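Local coordinates for protein DNA ligase (Archaeoglobus fulgidus, PDB 3GDE) that probably seals nicks in double-stranded DNA during replication, recombination and repair, using ATP to join a 3'-hydroxyl to a 5'-phosphate, at residues L42-L47 against D199-V205; L73-V79 against L101-K105; F112-T116 against G148-E154; H261-S265 against V292-V296; Y507-K512 against L548-F553. All coordinates share one frame. Residues are numbered along the deposited sequence.

Contact 1: residues L42-L47 against D199-V205; sequences LYDVVL and DLGRVAV
Helical segments 42-47 (on helix 39-49) and 200-205 (on helix 200-216) approach to 8.1 Å between axes, N-to-C directions 135° apart, with Gly201 facing Tyr43 (CA to CA 4.3 Å). Asp199, extended, is the N-cap of the second helix: its OD1 accepts from Arg202 N (3.2 Å) and, weakly, from Gly201 N (3.0 Å), while its OD2 accepts a hydrogen bond from Tyr43 OH (2.6 Å). One carboxylate thus serves both helices. Leu200 CB meets Val46 CG1 at 3.9 Å. Gly201 is where the backbones close in: Tyr43 CD1 lies 3.4 Å from Gly201 C and Leu47 CD1 3.5 Å from Gly201 N, so a CB there would clash with both. The t rotamer of Tyr43 carries the ring toward the N terminus of helix 200-216, so that OH reaches Asp199 and CE1 lies 3.4 Å from Arg202 N. Ala204 CB sits 3.7 Å from Val46 CG2, and Val205 CG2 touches Tyr43 CB (4.1 Å) and Leu42 CD2 (4.2 Å). Gly201 and Ala204 make this close packing possible in the all-helical N-terminal region: helix 172-182 covers Val46 and Leu200, helix 22-34 backs Leu42 and Val45, and helix 187-197 lies against Val203.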
# COMPACT_ATOMS: atom_id res chain seq x y z
N LEU A 42 13.83 -13.90 12.45
CA LEU A 42 13.35 -12.61 12.97
C LEU A 42 12.73 -11.79 11.83
O LEU A 42 11.59 -11.36 11.92
CB LEU A 42 14.48 -11.81 13.66
CG LEU A 42 14.10 -10.38 14.11
CD1 LEU A 42 12.92 -10.37 15.10
CD2 LEU A 42 15.28 -9.59 14.69
N TYR A 43 13.51 -11.61 10.77
CA TYR A 43 13.08 -10.93 9.55
C TYR A 43 11.76 -11.50 9.05
O TYR A 43 10.78 -10.77 8.85
CB TYR A 43 14.16 -11.06 8.48
CG TYR A 43 13.85 -10.33 7.20
CD1 TYR A 43 14.30 -9.02 7.00
CD2 TYR A 43 13.10 -10.94 6.19
CE1 TYR A 43 14.01 -8.33 5.82
CE2 TYR A 43 12.80 -10.26 5.01
CZ TYR A 43 13.26 -8.96 4.83
OH TYR A 43 12.96 -8.30 3.66
N ASP A 44 11.72 -12.81 8.84
CA ASP A 44 10.52 -13.45 8.34
C ASP A 44 9.32 -13.28 9.28
O ASP A 44 8.23 -12.98 8.82
CB ASP A 44 10.78 -14.93 8.06
CG ASP A 44 11.61 -15.15 6.82
OD1 ASP A 44 11.61 -14.27 5.92
OD2 ASP A 44 12.27 -16.21 6.74
N VAL A 45 9.54 -13.42 10.58
CA VAL A 45 8.43 -13.29 11.55
C VAL A 45 7.82 -11.88 11.52
O VAL A 45 6.61 -11.72 11.59
CB VAL A 45 8.88 -13.72 12.99
CG1 VAL A 45 7.89 -13.24 14.06
CG2 VAL A 45 9.02 -15.21 13.07
N VAL A 46 8.68 -10.86 11.40
CA VAL A 46 8.21 -9.48 11.39
C VAL A 46 7.35 -9.21 10.15
O VAL A 46 6.25 -8.65 10.25
CB VAL A 46 9.38 -8.46 11.54
CG1 VAL A 46 8.90 -7.04 11.26
CG2 VAL A 46 9.97 -8.54 12.94
N LEU A 47 7.85 -9.63 8.98
CA LEU A 47 7.06 -9.59 7.76
C LEU A 47 5.78 -10.40 7.90
O LEU A 47 4.68 -9.85 7.79
CB LEU A 47 7.88 -10.04 6.55
CG LEU A 47 8.54 -8.90 5.77
CD1 LEU A 47 9.64 -8.22 6.57
CD2 LEU A 47 9.07 -9.37 4.40
N ASP A 199 11.18 -1.54 4.84
CA ASP A 199 11.25 -2.95 5.18
C ASP A 199 11.37 -3.06 6.70
O ASP A 199 12.45 -2.87 7.26
CB ASP A 199 12.46 -3.59 4.49
CG ASP A 199 12.49 -5.12 4.64
OD1 ASP A 199 11.86 -5.68 5.57
OD2 ASP A 199 13.16 -5.76 3.81
N LEU A 200 10.25 -3.37 7.36
CA LEU A 200 10.21 -3.52 8.82
C LEU A 200 11.06 -4.67 9.33
O LEU A 200 11.54 -4.63 10.46
CB LEU A 200 8.77 -3.67 9.33
CG LEU A 200 8.16 -2.50 10.09
CD1 LEU A 200 6.92 -2.96 10.86
CD2 LEU A 200 9.16 -1.82 11.04
N GLY A 201 11.21 -5.70 8.51
CA GLY A 201 12.07 -6.83 8.83
C GLY A 201 13.52 -6.40 8.94
O GLY A 201 14.19 -6.71 9.94
N ARG A 202 14.00 -5.68 7.93
CA ARG A 202 15.33 -5.08 7.93
C ARG A 202 15.53 -4.20 9.17
O ARG A 202 16.57 -4.27 9.83
CB ARG A 202 15.54 -4.24 6.67
CG ARG A 202 16.94 -4.30 6.08
CD ARG A 202 17.72 -3.00 6.17
NE ARG A 202 17.45 -2.16 5.01
CZ ARG A 202 18.31 -1.32 4.44
NH1 ARG A 202 19.55 -1.17 4.90
NH2 ARG A 202 17.91 -0.61 3.38
N VAL A 203 14.54 -3.37 9.46
CA VAL A 203 14.57 -2.49 10.63
C VAL A 203 14.69 -3.28 11.95
O VAL A 203 15.48 -2.92 12.82
CB VAL A 203 13.34 -1.51 10.64
CG1 VAL A 203 13.19 -0.80 11.97
CG2 VAL A 203 13.49 -0.48 9.53
N ALA A 204 13.91 -4.36 12.09
CA ALA A 204 13.95 -5.21 13.28
C ALA A 204 15.34 -5.81 13.48
O ALA A 204 15.89 -5.79 14.60
CB ALA A 204 12.90 -6.29 13.20
N VAL A 205 15.92 -6.32 12.40
CA VAL A 205 17.25 -6.91 12.44
C VAL A 205 18.32 -5.89 12.87
O VAL A 205 19.22 -6.21 13.64
CB VAL A 205 17.61 -7.61 11.11
CG1 VAL A 205 19.07 -8.13 11.11
CG2 VAL A 205 16.63 -8.76 10.83

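Contact 2: residues L73-V79 against L101-K105; sequences LENVSGV and LIKKK
Two nearly parallel helices of the all-helical N-terminal region of the ligase meet here, and an ST turn at Ser77 closes the first. The short helical axes are 10.0 Å apart at 19°, and the closest CA atoms are those of Ser77 and Leu101 (5.9 Å). Helix 66-77 ends at Ser77; Gly78, with positive phi (82/-18), turns the chain so that extended Val79 points its side chain at the second helix. Several polar groups of this terminus find partners. Leu73 O receives Ser77 N (3.1 Å) and also Ser77 OG (2.6 Å), and Glu74 O receives Gly78 N (2.9 Å). Two carbonyls of the last turn, those of Val76 and Ser77, are met by lysines of the other helix: Lys104 NZ donates to Ser77 O at 2.7 Å, and Lys105 NZ makes a weak hydrogen bond to Val76 O at 3.2 Å. Beside these bonds runs an apolar seam. Leu101, with rotamer mt, puts CD1 4.0 Å from Leu73 CB and CD2 3.8 Å from Val79 CG1, and Ile102 CD1 lies 4.2 Å from Val76 CG2 and 4.3 Å from Leu73 CD2. Helix 81-91, which joins the two in sequence, touches Leu73, Val79 and Leu101. In the ST turn the Ser77 side chain takes the p rotamer, and its OG accepts from Val79 N at 3.2 Å.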
# COMPACT_ATOMS: atom_id res chain seq x y z
N LEU A 73 -5.55 -27.42 -1.80
CA LEU A 73 -6.36 -27.98 -0.72
C LEU A 73 -7.16 -29.21 -1.18
O LEU A 73 -7.32 -30.16 -0.42
CB LEU A 73 -7.26 -26.90 -0.10
CG LEU A 73 -6.55 -25.85 0.78
CD1 LEU A 73 -7.44 -24.65 1.11
CD2 LEU A 73 -6.01 -26.46 2.07
N GLU A 74 -7.64 -29.17 -2.42
CA GLU A 74 -8.24 -30.31 -3.09
C GLU A 74 -7.27 -31.49 -3.11
O GLU A 74 -7.62 -32.61 -2.73
CB GLU A 74 -8.52 -29.97 -4.55
CG GLU A 74 -9.86 -29.41 -4.91
CD GLU A 74 -10.27 -29.90 -6.29
OE1 GLU A 74 -10.75 -31.04 -6.38
OE2 GLU A 74 -10.08 -29.16 -7.28
N ASN A 75 -6.05 -31.23 -3.59
CA ASN A 75 -5.02 -32.27 -3.72
C ASN A 75 -4.72 -32.97 -2.41
O ASN A 75 -4.66 -34.20 -2.37
CB ASN A 75 -3.72 -31.71 -4.29
CG ASN A 75 -3.82 -31.32 -5.75
OD1 ASN A 75 -3.05 -30.49 -6.24
ND2 ASN A 75 -4.78 -31.91 -6.45
N VAL A 76 -4.56 -32.20 -1.33
CA VAL A 76 -4.11 -32.76 -0.06
C VAL A 76 -5.22 -33.46 0.72
O VAL A 76 -4.97 -34.47 1.38
CB VAL A 76 -3.36 -31.72 0.83
CG1 VAL A 76 -2.11 -31.23 0.14
CG2 VAL A 76 -4.26 -30.52 1.19
N SER A 77 -6.44 -32.93 0.63
CA SER A 77 -7.55 -33.40 1.46
C SER A 77 -8.43 -34.42 0.75
O SER A 77 -9.16 -35.17 1.41
CB SER A 77 -8.42 -32.22 1.89
OG SER A 77 -9.07 -31.65 0.77
N GLY A 78 -8.37 -34.42 -0.57
CA GLY A 78 -9.23 -35.28 -1.37
C GLY A 78 -10.62 -34.70 -1.59
O GLY A 78 -11.32 -35.15 -2.50
N VAL A 79 -11.02 -33.73 -0.78
CA VAL A 79 -12.36 -33.13 -0.90
C VAL A 79 -12.45 -32.21 -2.11
O VAL A 79 -11.49 -31.48 -2.42
CB VAL A 79 -12.88 -32.44 0.42
CG1 VAL A 79 -12.12 -32.91 1.66
CG2 VAL A 79 -12.86 -30.95 0.32
N LEU A 101 -9.37 -29.06 7.06
CA LEU A 101 -9.01 -30.11 6.10
C LEU A 101 -7.76 -30.91 6.51
O LEU A 101 -7.72 -32.12 6.36
CB LEU A 101 -8.84 -29.54 4.69
CG LEU A 101 -10.08 -28.92 4.03
CD1 LEU A 101 -9.73 -28.38 2.66
CD2 LEU A 101 -11.24 -29.95 3.94
N ILE A 102 -6.74 -30.22 7.01
CA ILE A 102 -5.51 -30.89 7.44
C ILE A 102 -5.73 -31.69 8.74
O ILE A 102 -5.18 -32.78 8.90
CB ILE A 102 -4.30 -29.92 7.52
CG1 ILE A 102 -3.62 -29.79 6.15
CG2 ILE A 102 -3.25 -30.42 8.51
CD1 ILE A 102 -4.36 -29.01 5.10
N LYS A 103 -6.56 -31.16 9.64
CA LYS A 103 -6.93 -31.86 10.86
C LYS A 103 -7.56 -33.21 10.53
O LYS A 103 -7.21 -34.22 11.12
CB LYS A 103 -7.88 -31.01 11.71
CG LYS A 103 -8.16 -31.59 13.09
CD LYS A 103 -9.21 -30.78 13.82
CE LYS A 103 -9.84 -31.57 14.96
NZ LYS A 103 -11.01 -30.86 15.57
N LYS A 104 -8.49 -33.20 9.58
CA LYS A 104 -9.15 -34.41 9.08
C LYS A 104 -8.17 -35.35 8.37
O LYS A 104 -8.25 -36.57 8.54
CB LYS A 104 -10.32 -34.00 8.17
CG LYS A 104 -10.66 -34.96 7.02
CD LYS A 104 -10.97 -34.18 5.73
CE LYS A 104 -9.73 -33.97 4.85
NZ LYS A 104 -9.30 -35.24 4.13
N LYS A 105 -7.24 -34.79 7.61
CA LYS A 105 -6.31 -35.58 6.80
C LYS A 105 -5.22 -36.31 7.59
O LYS A 105 -4.86 -37.43 7.26
CB LYS A 105 -5.67 -34.72 5.70
CG LYS A 105 -4.94 -35.53 4.64
CD LYS A 105 -5.89 -36.47 3.90
CE LYS A 105 -5.13 -37.35 2.91
NZ LYS A 105 -5.90 -37.56 1.64

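Contact 3: residues F112-T116 against G148-E154; sequences FEELT and GLATPLE
An irregular, largely extended chain, 112-116, lies across the short link between two helices, with Glu113 facing Leu149 (CA to CA 5.0 Å) and Glu114 facing Ala150 (4.9 Å). Glu114 has positive phi (113/135), which turns the strand-like path between Glu113 and Leu115. Two hydrogen bonds fix the crossing: Glu114 N to Leu149 O, 2.8 Å, and Leu115 N to Glu154 OE2, 2.9 Å. The second uses a carboxylate that is already part of a capping box. Thr151 is the N-cap of the helix starting at Pro152; its OG1, in the p rotamer, accepts from Glu154 N (3.1 Å), and Glu154 OE1 accepts from Thr151 N (2.8 Å). A helix start and the passing chain therefore share one glutamate. Apolar contact comes mainly from Leu115, whose CD1 lies 3.6 Å from Leu149 CB and 3.9 Å from Ala150 CB, and the aliphatic part of Glu114 adds to it, CG being 3.8 Å from Thr151 CG2. The Glu113 side chain lies over the link, with its CD 3.1 Å from Ala150 O, an approach without a hydrogen bond. Around this junction of the N-terminal ligase region, Leu115 and Glu154 rest on Phe6 of helix 6-16, Pro152 packs on helix 94-108, and Thr116 caps helix 117-129 through Lys119 N.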
# COMPACT_ATOMS: atom_id res chain seq x y z
N PHE A 112 4.48 -37.31 10.56
CA PHE A 112 4.84 -36.15 11.35
C PHE A 112 4.95 -34.87 10.53
O PHE A 112 5.39 -34.88 9.37
CB PHE A 112 5.90 -36.38 12.46
CG PHE A 112 7.31 -36.47 11.98
CD1 PHE A 112 8.08 -37.57 12.31
CD2 PHE A 112 7.90 -35.43 11.28
CE1 PHE A 112 9.40 -37.67 11.91
CE2 PHE A 112 9.22 -35.52 10.87
CZ PHE A 112 9.97 -36.65 11.19
N GLU A 113 4.47 -33.80 11.15
CA GLU A 113 4.20 -32.55 10.47
C GLU A 113 4.90 -31.42 11.19
O GLU A 113 5.50 -31.64 12.25
CB GLU A 113 2.69 -32.33 10.39
CG GLU A 113 2.00 -33.27 9.41
CD GLU A 113 0.51 -33.04 9.30
OE1 GLU A 113 -0.11 -32.68 10.32
OE2 GLU A 113 -0.04 -33.23 8.19
N GLU A 114 4.81 -30.23 10.61
CA GLU A 114 5.60 -29.05 11.01
C GLU A 114 6.57 -28.72 9.88
O GLU A 114 7.18 -29.61 9.30
CB GLU A 114 6.35 -29.27 12.35
CG GLU A 114 5.56 -28.86 13.63
CD GLU A 114 5.67 -29.86 14.81
OE1 GLU A 114 4.78 -29.81 15.70
OE2 GLU A 114 6.62 -30.69 14.85
N LEU A 115 6.68 -27.45 9.53
CA LEU A 115 7.80 -27.02 8.70
C LEU A 115 8.41 -25.76 9.24
O LEU A 115 7.79 -25.03 9.98
CB LEU A 115 7.48 -26.87 7.21
CG LEU A 115 6.21 -26.27 6.61
CD1 LEU A 115 5.21 -27.38 6.43
CD2 LEU A 115 5.61 -25.09 7.37
N THR A 116 9.67 -25.56 8.87
CA THR A 116 10.44 -24.42 9.33
C THR A 116 10.01 -23.18 8.59
O THR A 116 9.55 -23.24 7.44
CB THR A 116 11.96 -24.65 9.13
OG1 THR A 116 12.26 -24.75 7.73
CG2 THR A 116 12.41 -25.93 9.84
N GLY A 148 0.83 -30.64 2.64
CA GLY A 148 1.07 -32.03 3.03
C GLY A 148 1.99 -32.19 4.24
O GLY A 148 1.93 -33.21 4.93
N LEU A 149 2.83 -31.20 4.51
CA LEU A 149 3.80 -31.25 5.62
C LEU A 149 3.39 -30.41 6.84
O LEU A 149 3.99 -30.55 7.92
CB LEU A 149 5.17 -30.79 5.14
CG LEU A 149 6.25 -31.71 4.56
CD1 LEU A 149 5.82 -33.13 4.30
CD2 LEU A 149 6.80 -31.07 3.30
N ALA A 150 2.38 -29.57 6.68
CA ALA A 150 1.99 -28.60 7.69
C ALA A 150 1.03 -29.14 8.75
O ALA A 150 0.21 -30.02 8.47
CB ALA A 150 1.38 -27.38 7.02
N THR A 151 1.13 -28.63 9.97
CA THR A 151 0.11 -28.88 11.00
C THR A 151 -1.17 -28.09 10.63
O THR A 151 -1.12 -27.18 9.82
CB THR A 151 0.59 -28.48 12.42
OG1 THR A 151 0.76 -27.07 12.50
CG2 THR A 151 1.91 -29.19 12.78
N PRO A 152 -2.32 -28.48 11.21
CA PRO A 152 -3.56 -27.72 10.99
C PRO A 152 -3.38 -26.21 11.25
O PRO A 152 -3.78 -25.40 10.42
CB PRO A 152 -4.54 -28.35 12.00
CG PRO A 152 -4.07 -29.77 12.10
CD PRO A 152 -2.56 -29.65 12.09
N LEU A 153 -2.76 -25.85 12.37
CA LEU A 153 -2.51 -24.43 12.69
C LEU A 153 -1.51 -23.75 11.76
O LEU A 153 -1.62 -22.55 11.49
CB LEU A 153 -2.06 -24.29 14.14
CG LEU A 153 -2.57 -23.10 14.94
CD1 LEU A 153 -4.07 -22.80 14.65
CD2 LEU A 153 -2.35 -23.39 16.40
N GLU A 154 -0.53 -24.50 11.26
CA GLU A 154 0.37 -23.97 10.23
C GLU A 154 -0.39 -23.68 8.95
O GLU A 154 -0.17 -22.66 8.31
CB GLU A 154 1.51 -24.94 9.93
CG GLU A 154 2.68 -24.82 10.86
CD GLU A 154 3.73 -25.92 10.67
OE1 GLU A 154 3.40 -27.00 10.13
OE2 GLU A 154 4.90 -25.71 11.07

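Contact 4: residues H261-S265 against V292-V296; sequences HWDGS and VKPGV
Two successive cis peptide bonds, before Asp263 and before Gly264, twist the chain as it leaves strand 256-262. Just ahead of them Trp262 and Val296 form an antiparallel hydrogen-bonded pair (CA to CA 5.4 Å): Trp262 N donates to Val296 O at 2.9 Å and Val296 N to Trp262 O at 2.5 Å. Trp262 O also takes a weak bond from Gly295 N at 2.8 Å, so Gly295 and Val296 together oppose Trp262 in a G1 beta bulge, with Gly295 in its positive-phi position (92/30). The bulge sits at the mouth of strand 296-306, in the mixed sheet of the adenylation domain. Trp262, chi1 t, sends its indole along the incoming loop: NE1 donates to Val292 O (3.1 Å), CD1 is 3.2 Å from Val292 CG2, and CZ2 is 4.1 Å from Pro294 CG. Ile288 and Lys289 of helix 282-291 also touch this indole. Beyond the bulge, Gly264 CA packs at 3.7 Å on Pro294 CB, where a CB on Gly264 would clash.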
# COMPACT_ATOMS: atom_id res chain seq x y z
N HIS A 261 15.14 7.30 -8.86
CA HIS A 261 16.46 6.99 -8.31
C HIS A 261 17.47 6.74 -9.44
O HIS A 261 17.23 5.93 -10.33
CB HIS A 261 16.37 5.73 -7.43
CG HIS A 261 15.51 5.89 -6.22
ND1 HIS A 261 16.02 5.91 -4.95
CD2 HIS A 261 14.17 6.00 -6.09
CE1 HIS A 261 15.04 6.04 -4.08
NE2 HIS A 261 13.90 6.10 -4.75
N TRP A 262 18.62 7.42 -9.36
CA TRP A 262 19.62 7.41 -10.45
C TRP A 262 20.85 8.26 -10.11
O TRP A 262 20.68 9.40 -9.70
CB TRP A 262 18.93 7.99 -11.71
CG TRP A 262 19.83 8.62 -12.75
CD1 TRP A 262 20.18 9.94 -12.85
CD2 TRP A 262 20.49 7.95 -13.83
NE1 TRP A 262 21.00 10.14 -13.94
CE2 TRP A 262 21.21 8.93 -14.56
CE3 TRP A 262 20.53 6.62 -14.27
CZ2 TRP A 262 21.97 8.62 -15.69
CZ3 TRP A 262 21.28 6.32 -15.40
CH2 TRP A 262 21.99 7.31 -16.10
N ASP A 263 22.10 7.80 -10.24
CA ASP A 263 22.65 6.45 -10.13
C ASP A 263 24.17 6.49 -10.38
O ASP A 263 24.92 6.50 -9.41
CB ASP A 263 21.97 5.38 -10.96
CG ASP A 263 22.62 4.03 -10.75
OD1 ASP A 263 23.23 3.80 -9.68
OD2 ASP A 263 22.53 3.20 -11.66
N GLY A 264 24.67 6.54 -11.63
CA GLY A 264 23.91 6.67 -12.88
C GLY A 264 24.25 5.59 -13.89
O GLY A 264 24.86 5.85 -14.93
N SER A 265 23.85 4.36 -13.58
CA SER A 265 24.02 3.21 -14.45
C SER A 265 22.65 2.60 -14.73
O SER A 265 22.43 1.96 -15.76
CB SER A 265 24.92 2.17 -13.77
OG SER A 265 25.89 2.79 -12.93
N VAL A 292 18.92 14.22 -16.45
CA VAL A 292 19.26 14.40 -15.04
C VAL A 292 20.67 13.96 -14.64
O VAL A 292 21.23 13.01 -15.19
CB VAL A 292 18.14 13.90 -14.04
CG1 VAL A 292 16.72 14.09 -14.62
CG2 VAL A 292 18.35 12.48 -13.61
N LYS A 293 21.25 14.72 -13.72
CA LYS A 293 22.57 14.47 -13.17
C LYS A 293 22.54 13.20 -12.31
O LYS A 293 21.68 13.06 -11.44
CB LYS A 293 22.99 15.71 -12.38
CG LYS A 293 24.38 15.70 -11.76
CD LYS A 293 24.32 15.58 -10.23
CE LYS A 293 23.62 16.79 -9.56
NZ LYS A 293 24.34 18.10 -9.69
N PRO A 294 23.46 12.24 -12.57
CA PRO A 294 23.51 10.96 -11.85
C PRO A 294 23.80 11.14 -10.37
O PRO A 294 24.44 12.12 -9.98
CB PRO A 294 24.67 10.23 -12.53
CG PRO A 294 24.83 10.90 -13.86
CD PRO A 294 24.51 12.33 -13.61
N GLY A 295 23.33 10.21 -9.55
CA GLY A 295 23.58 10.25 -8.10
C GLY A 295 22.50 10.97 -7.31
O GLY A 295 22.79 11.57 -6.27
N VAL A 296 21.27 10.92 -7.80
CA VAL A 296 20.15 11.62 -7.15
C VAL A 296 18.93 10.73 -6.88
O VAL A 296 18.76 9.65 -7.48
CB VAL A 296 19.69 12.91 -7.93
CG1 VAL A 296 20.82 13.90 -8.08
CG2 VAL A 296 19.10 12.56 -9.28

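Contact 5: residues Y507-K512 against L548-F553; sequences YQEIQK and LYKLQF
Segment 507-512 is extended, its strand 509-512 pairing antiparallel with strand 520-523, while 548-553 begins as the last turn of helix 542-550 and continues to the end of the modelled chain. Their closest CA atoms are those of Ile510 and Tyr549, 5.7 Å apart. At the strand start, Gln508 and Glu509 both oppose Arg523 in a classic beta bulge. Ile510 fills the centre, CD1 3.9 Å from Leu548 CB and CG2 4.1 Å from Tyr549 CD1. Tyr549, chi1 t, sets its ring against the strand: Ile510 O lies at the ring edge, 3.1 Å from CD1, and Lys512 CG covers one face, 3.3 Å from CZ. A water joins Lys512 N (3.1 Å) to Tyr549 OH (3.2 Å). Tyr507 OH touches Leu548 CD1 at 3.9 Å, and the Gln552 side chain lies against the Glu509-Ile510 backbone. This seats the C-terminal helix on that strand pair of the OB-fold domain, the Leu548 side chain about 8 Å from those of Arg414 and Lys420, predicted ATP-binding residues.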
# COMPACT_ATOMS: atom_id res chain seq x y z
N TYR A 507 -17.61 11.76 -2.73
CA TYR A 507 -18.68 11.94 -1.77
C TYR A 507 -19.07 13.42 -1.70
O TYR A 507 -18.30 14.28 -2.13
CB TYR A 507 -18.22 11.46 -0.38
CG TYR A 507 -17.00 12.18 0.13
CD1 TYR A 507 -17.12 13.25 1.01
CD2 TYR A 507 -15.71 11.79 -0.27
CE1 TYR A 507 -16.00 13.93 1.47
CE2 TYR A 507 -14.57 12.47 0.20
CZ TYR A 507 -14.73 13.54 1.07
OH TYR A 507 -13.62 14.22 1.55
N GLN A 508 -20.26 13.70 -1.17
CA GLN A 508 -20.68 15.09 -0.91
C GLN A 508 -20.22 15.56 0.47
O GLN A 508 -19.78 16.70 0.64
CB GLN A 508 -22.19 15.26 -1.06
CG GLN A 508 -22.70 15.23 -2.51
CD GLN A 508 -21.97 16.19 -3.43
OE1 GLN A 508 -21.83 17.38 -3.12
NE2 GLN A 508 -21.47 15.68 -4.55
N GLU A 509 -20.34 14.67 1.45
CA GLU A 509 -20.05 15.00 2.84
C GLU A 509 -19.65 13.76 3.65
O GLU A 509 -20.12 12.66 3.38
CB GLU A 509 -21.26 15.68 3.47
CG GLU A 509 -20.96 16.39 4.79
CD GLU A 509 -22.18 17.08 5.41
OE1 GLU A 509 -23.34 16.62 5.21
OE2 GLU A 509 -21.95 18.09 6.11
N ILE A 510 -18.78 13.95 4.63
CA ILE A 510 -18.57 12.97 5.69
C ILE A 510 -19.36 13.45 6.91
O ILE A 510 -19.15 14.57 7.38
CB ILE A 510 -17.06 12.79 6.07
CG1 ILE A 510 -16.24 12.36 4.85
CG2 ILE A 510 -16.90 11.76 7.19
CD1 ILE A 510 -14.75 12.69 4.96
N GLN A 511 -20.28 12.62 7.41
CA GLN A 511 -20.97 12.93 8.67
C GLN A 511 -20.44 12.05 9.80
O GLN A 511 -19.95 10.95 9.56
CB GLN A 511 -22.48 12.71 8.59
CG GLN A 511 -23.11 12.55 7.21
CD GLN A 511 -24.49 11.88 7.27
OE1 GLN A 511 -25.36 12.11 6.42
NE2 GLN A 511 -24.70 11.04 8.30
N LYS A 512 -20.54 12.54 11.03
CA LYS A 512 -20.41 11.67 12.20
C LYS A 512 -21.70 10.88 12.38
O LYS A 512 -22.80 11.43 12.27
CB LYS A 512 -20.09 12.46 13.47
CG LYS A 512 -18.73 13.13 13.46
CD LYS A 512 -18.14 13.28 14.85
CE LYS A 512 -17.24 12.10 15.18
NZ LYS A 512 -16.52 12.27 16.48
N LEU A 548 -10.34 15.03 7.24
CA LEU A 548 -11.21 15.52 6.17
C LEU A 548 -12.57 15.97 6.69
O LEU A 548 -13.13 16.96 6.21
CB LEU A 548 -11.34 14.51 5.03
CG LEU A 548 -10.06 14.23 4.22
CD1 LEU A 548 -10.26 13.09 3.23
CD2 LEU A 548 -9.54 15.47 3.50
N TYR A 549 -13.09 15.25 7.70
CA TYR A 549 -14.32 15.65 8.39
C TYR A 549 -14.19 17.01 9.07
O TYR A 549 -14.99 17.91 8.83
CB TYR A 549 -14.76 14.59 9.41
CG TYR A 549 -15.91 15.04 10.26
CD1 TYR A 549 -17.23 14.87 9.84
CD2 TYR A 549 -15.70 15.66 11.50
CE1 TYR A 549 -18.30 15.29 10.61
CE2 TYR A 549 -16.76 16.09 12.28
CZ TYR A 549 -18.06 15.90 11.83
OH TYR A 549 -19.12 16.32 12.60
N LYS A 550 -13.17 17.15 9.92
CA LYS A 550 -12.90 18.39 10.67
C LYS A 550 -12.75 19.61 9.78
O LYS A 550 -13.01 20.73 10.20
CB LYS A 550 -11.65 18.24 11.55
CG LYS A 550 -11.91 17.56 12.89
CD LYS A 550 -10.75 17.74 13.88
CE LYS A 550 -9.80 16.55 13.88
NZ LYS A 550 -9.06 16.42 15.18
N LEU A 551 -12.31 19.36 8.55
CA LEU A 551 -11.99 20.40 7.58
C LEU A 551 -13.22 20.91 6.84
O LEU A 551 -13.15 21.92 6.14
CB LEU A 551 -10.95 19.86 6.60
CG LEU A 551 -10.20 20.86 5.72
CD1 LEU A 551 -9.06 21.51 6.48
CD2 LEU A 551 -9.70 20.14 4.50
N GLN A 552 -14.34 20.22 6.99
CA GLN A 552 -15.63 20.69 6.47
C GLN A 552 -16.16 21.86 7.29
O GLN A 552 -16.96 22.66 6.80
CB GLN A 552 -16.65 19.56 6.46
CG GLN A 552 -16.29 18.41 5.54
CD GLN A 552 -17.25 17.24 5.68
OE1 GLN A 552 -17.84 17.02 6.74
NE2 GLN A 552 -17.39 16.47 4.61
N PHE A 553 -15.70 21.96 8.54
CA PHE A 553 -16.08 23.03 9.46
C PHE A 553 -14.87 23.81 9.96
O PHE A 553 -13.83 23.88 9.28
CB PHE A 553 -16.86 22.45 10.65
CG PHE A 553 -17.75 21.29 10.29
CD1 PHE A 553 -18.94 21.50 9.58
CD2 PHE A 553 -17.40 19.99 10.65
CE1 PHE A 553 -19.77 20.42 9.23
CE2 PHE A 553 -18.22 18.91 10.32
CZ PHE A 553 -19.40 19.12 9.60
O HOH W 1 -21.80 15.34 11.07

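In the fold
Contacts 1, 2 and 3 belong to the helical DNA-binding domain, contact 4 to the adenylation domain and contact 5 to the OB-fold domain. Contact 1 closes a loop of 151 residues, about two-thirds helix, and contacts 2 and 3 are nested within it in series. These two touch, centres about 13 Å apart, where Ile102 CG2 lies 3.5 Å from Pro152 N, so helix 94-108 and the start of helix 152-162 link them. Centre to centre, contact 1 lies about 23 Å from contact 3 and about 29 Å from contact 4, and contact 5 about 43 Å from contact 4. Three domains thus follow one another along the chain, brought together in the closed conformation of this structure.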